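Local structure of designed protein 5L6HC3_1 (Synthetic construct, 5IZS) at residues Q11-E16 with E75-I80. The protein is a de novo designed helical hairpin that assembles into a homotrimer, its specificity mediated by buried hydrogen-bond networks. Residues are numbered along the deposited sequence; the frame is centred on the assembly and turned at random.
Sequences QRLNIE and EESRYI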
ATOM      1  N   GLN C  11      19.393   1.320  -8.083  1.00 40.69           N
ATOM      2  CA  GLN C  11      18.969   0.803  -6.793  1.00 40.62           C
ATOM      3  C   GLN C  11      18.327   1.886  -5.925  1.00 42.59           C
ATOM      4  O   GLN C  11      17.271   1.662  -5.336  1.00 42.64           O
ATOM      5  CB  GLN C  11      20.156   0.175  -6.062  1.00 40.56           C
ATOM      6  CG  GLN C  11      19.784  -0.519  -4.766  1.00 44.28           C
ATOM      7  CD  GLN C  11      18.970  -1.781  -4.983  1.00 48.73           C
ATOM      8  OE1 GLN C  11      18.891  -2.303  -6.095  1.00 53.14           O
ATOM      9  NE2 GLN C  11      18.356  -2.279  -3.915  1.00 45.30           N
ATOM     10  N   ARG C  12      18.958   3.056  -5.853  1.00 41.57           N
ATOM     11  CA  ARG C  12      18.434   4.160  -5.050  1.00 42.41           C
ATOM     12  C   ARG C  12      17.110   4.665  -5.628  1.00 38.16           C
ATOM     13  O   ARG C  12      16.241   5.137  -4.895  1.00 34.90           O
ATOM     14  CB  ARG C  12      19.455   5.301  -4.957  1.00 50.83           C
ATOM     15  CG  ARG C  12      19.154   6.321  -3.862  1.00 60.87           C
ATOM     16  CD  ARG C  12      20.105   7.523  -3.895  1.00 71.29           C
ATOM     17  NE  ARG C  12      21.354   7.300  -3.169  1.00 79.94           N
ATOM     18  CZ  ARG C  12      22.562   7.346  -3.724  1.00 85.90           C
ATOM     19  NH1 ARG C  12      22.694   7.605  -5.018  1.00 87.85           N
ATOM     20  NH2 ARG C  12      23.642   7.134  -2.984  1.00 88.07           N
ATOM     21  N   LEU C  13      16.963   4.542  -6.947  1.00 40.72           N
ATOM     22  CA  LEU C  13      15.713   4.864  -7.628  1.00 36.27           C
ATOM     23  C   LEU C  13      14.588   3.987  -7.076  1.00 36.18           C
ATOM     24  O   LEU C  13      13.486   4.467  -6.822  1.00 32.31           O
ATOM     25  CB  LEU C  13      15.866   4.676  -9.143  1.00 41.35           C
ATOM     26  CG  LEU C  13      14.785   5.192 -10.096  1.00 43.67           C
ATOM     27  CD1 LEU C  13      14.404   6.622  -9.758  1.00 45.90           C
ATOM     28  CD2 LEU C  13      15.273   5.102 -11.537  1.00 37.75           C
ATOM     29  N   ASN C  14      14.884   2.709  -6.859  1.00 36.54           N
ATOM     30  CA  ASN C  14      13.909   1.774  -6.300  1.00 37.11           C
ATOM     31  C   ASN C  14      13.625   2.035  -4.820  1.00 40.41           C
ATOM     32  O   ASN C  14      12.503   1.844  -4.351  1.00 38.90           O
ATOM     33  CB  ASN C  14      14.385   0.334  -6.488  1.00 37.08           C
ATOM     34  CG  ASN C  14      14.549  -0.041  -7.950  1.00 36.28           C
ATOM     35  OD1 ASN C  14      13.917   0.545  -8.831  1.00 33.75           O
ATOM     36  ND2 ASN C  14      15.399  -1.027  -8.216  1.00 31.74           N
ATOM     37  N   ILE C  15      14.650   2.468  -4.090  1.00 43.56           N
ATOM     38  CA  ILE C  15      14.499   2.842  -2.686  1.00 37.09           C
ATOM     39  C   ILE C  15      13.611   4.070  -2.564  1.00 42.96           C
ATOM     40  O   ILE C  15      12.710   4.121  -1.723  1.00 44.33           O
ATOM     41  CB  ILE C  15      15.863   3.116  -2.025  1.00 31.78           C
ATOM     42  CG1 ILE C  15      16.510   1.794  -1.615  1.00 30.98           C
ATOM     43  CG2 ILE C  15      15.709   4.011  -0.801  1.00 32.51           C
ATOM     44  CD1 ILE C  15      15.691   1.004  -0.614  1.00 29.35           C
ATOM     45  N   GLU C  16      13.868   5.054  -3.419  1.00 37.48           N
ATOM     46  CA  GLU C  16      13.048   6.251  -3.483  1.00 40.06           C
ATOM     47  C   GLU C  16      11.624   5.865  -3.880  1.00 40.32           C
ATOM     48  O   GLU C  16      10.653   6.475  -3.427  1.00 47.02           O
ATOM     49  CB  GLU C  16      13.642   7.254  -4.473  1.00 42.94           C
ATOM     50  CG  GLU C  16      13.186   8.684  -4.261  1.00 47.72           C
ATOM     51  CD  GLU C  16      13.691   9.611  -5.345  1.00 64.99           C
ATOM     52  OE1 GLU C  16      14.399   9.127  -6.253  1.00 63.93           O
ATOM     53  OE2 GLU C  16      13.376  10.819  -5.292  1.00 63.32           O
ATOM     54  N   GLU C  75      11.218   5.650 -16.687  1.00 31.04           N
ATOM     55  CA  GLU C  75      11.900   6.448 -17.700  1.00 31.48           C
ATOM     56  C   GLU C  75      13.329   6.782 -17.277  1.00 31.13           C
ATOM     57  O   GLU C  75      14.248   6.743 -18.095  1.00 34.14           O
ATOM     58  CB  GLU C  75      11.126   7.734 -17.989  1.00 37.15           C
ATOM     59  CG  GLU C  75      11.679   8.550 -19.152  1.00 45.31           C
ATOM     60  CD  GLU C  75      12.779   9.512 -18.731  1.00 49.29           C
ATOM     61  OE1 GLU C  75      13.031   9.642 -17.514  1.00 52.27           O
ATOM     62  OE2 GLU C  75      13.397  10.138 -19.617  1.00 53.42           O
ATOM     63  N   GLU C  76      13.505   7.133 -16.007  1.00 30.60           N
ATOM     64  CA  GLU C  76      14.831   7.445 -15.482  1.00 31.53           C
ATOM     65  C   GLU C  76      15.727   6.215 -15.559  1.00 31.39           C
ATOM     66  O   GLU C  76      16.929   6.325 -15.807  1.00 27.31           O
ATOM     67  CB  GLU C  76      14.751   7.952 -14.041  1.00 38.18           C
ATOM     68  CG  GLU C  76      14.273   9.390 -13.902  1.00 46.46           C
ATOM     69  CD  GLU C  76      14.515   9.948 -12.510  1.00 51.80           C
ATOM     70  OE1 GLU C  76      15.687   9.975 -12.075  1.00 56.63           O
ATOM     71  OE2 GLU C  76      13.535  10.345 -11.845  1.00 51.74           O
ATOM     72  N   SER C  77      15.128   5.044 -15.360  1.00 30.82           N
ATOM     73  CA  SER C  77      15.854   3.781 -15.447  1.00 32.02           C
ATOM     74  C   SER C  77      16.363   3.524 -16.859  1.00 36.08           C
ATOM     75  O   SER C  77      17.504   3.103 -17.047  1.00 31.20           O
ATOM     76  CB  SER C  77      14.970   2.621 -14.997  1.00 33.30           C
ATOM     77  OG  SER C  77      14.732   2.677 -13.601  1.00 33.49           O
ATOM     78  N   ARG C  78      15.502   3.767 -17.845  1.00 37.14           N
ATOM     79  CA  ARG C  78      15.889   3.656 -19.247  1.00 41.47           C
ATOM     80  C   ARG C  78      17.108   4.517 -19.542  1.00 44.28           C
ATOM     81  O   ARG C  78      18.055   4.077 -20.187  1.00 44.03           O
ATOM     82  CB  ARG C  78      14.756   4.089 -20.172  1.00 43.45           C
ATOM     83  CG  ARG C  78      13.515   3.225 -20.207  1.00 47.50           C
ATOM     84  CD  ARG C  78      12.570   3.750 -21.293  1.00 55.19           C
ATOM     85  NE  ARG C  78      12.587   5.214 -21.368  1.00 58.25           N
ATOM     86  CZ  ARG C  78      13.180   5.918 -22.331  1.00 59.30           C
ATOM     87  NH1 ARG C  78      13.812   5.296 -23.319  1.00 61.17           N
ATOM     88  NH2 ARG C  78      13.145   7.245 -22.303  1.00 56.08           N
ATOM     89  N   TYR C  79      17.056   5.759 -19.076  1.00 43.01           N
ATOM     90  CA  TYR C  79      18.127   6.725 -19.289  1.00 42.16           C
ATOM     91  C   TYR C  79      19.472   6.220 -18.775  1.00 44.63           C
ATOM     92  O   TYR C  79      20.521   6.464 -19.375  1.00 42.72           O
ATOM     93  CB  TYR C  79      17.773   8.044 -18.607  1.00 36.18           C
ATOM     94  CG  TYR C  79      18.924   9.008 -18.517  1.00 35.44           C
ATOM     95  CD1 TYR C  79      19.389   9.662 -19.647  1.00 41.53           C
ATOM     96  CD2 TYR C  79      19.546   9.268 -17.303  1.00 35.81           C
ATOM     97  CE1 TYR C  79      20.447  10.549 -19.576  1.00 38.39           C
ATOM     98  CE2 TYR C  79      20.605  10.158 -17.219  1.00 36.74           C
ATOM     99  CZ  TYR C  79      21.051  10.796 -18.360  1.00 34.29           C
ATOM    100  OH  TYR C  79      22.104  11.680 -18.286  1.00 31.53           O
ATOM    101  N   ILE C  80      19.419   5.510 -17.656  1.00 47.43           N
ATOM    102  CA  ILE C  80      20.606   5.001 -16.984  1.00 49.01           C
ATOM    103  C   ILE C  80      21.222   3.825 -17.756  1.00 54.13           C
ATOM    104  O   ILE C  80      22.392   3.506 -17.580  1.00 57.70           O
ATOM    105  CB  ILE C  80      20.256   4.595 -15.524  1.00 46.35           C
ATOM    106  CG1 ILE C  80      19.892   5.839 -14.713  1.00 45.12           C
ATOM    107  CG2 ILE C  80      21.405   3.880 -14.831  1.00 48.23           C
ATOM    108  CD1 ILE C  80      19.344   5.537 -13.339  1.00 42.38           C
TER
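Glu76 meets Leu13 through its CB rather than through its flat carboxylate, which OE2 commits to a salt bridge with Arg72; glutamate thus suits a partly exposed place, aliphatic at its base and charged at its end. The Arg78 guanidinium has CG of Glu75 in plane at its edge and a long ion pair with that carboxylate, within helix 45-82. The axes of 11-16 and 75-80 come no closer than 10.8 Å, and Leu13, with CG anti to the backbone N (chi1 -169°), reaches across with CD2 leading. Leu13 CD2 sits 3.8 Å from Glu76 CB. It packs closely on Ser77, 3.2 Å from OG. Leucine's branched end spans the gap, while the small Ser77 lets the methyl come close to helix 45-82. Apolar Ile80 is a looser neighbour that also touches Ala6 and Leu10. The Ser77 hydroxyl is buried yet bonded, to Ala73 O one turn back and to Gln11 NE2 of the third subunit. That same amide nitrogen also bonds Asn14 OD1, making a polar layer shared among subunits, with Leu13 packing on the same Gln11. Segments 11-16 and 75-80 run antiparallel, at 173°, in the helical hairpin of a designed trimeric bundle with a buried hydrogen-bond network.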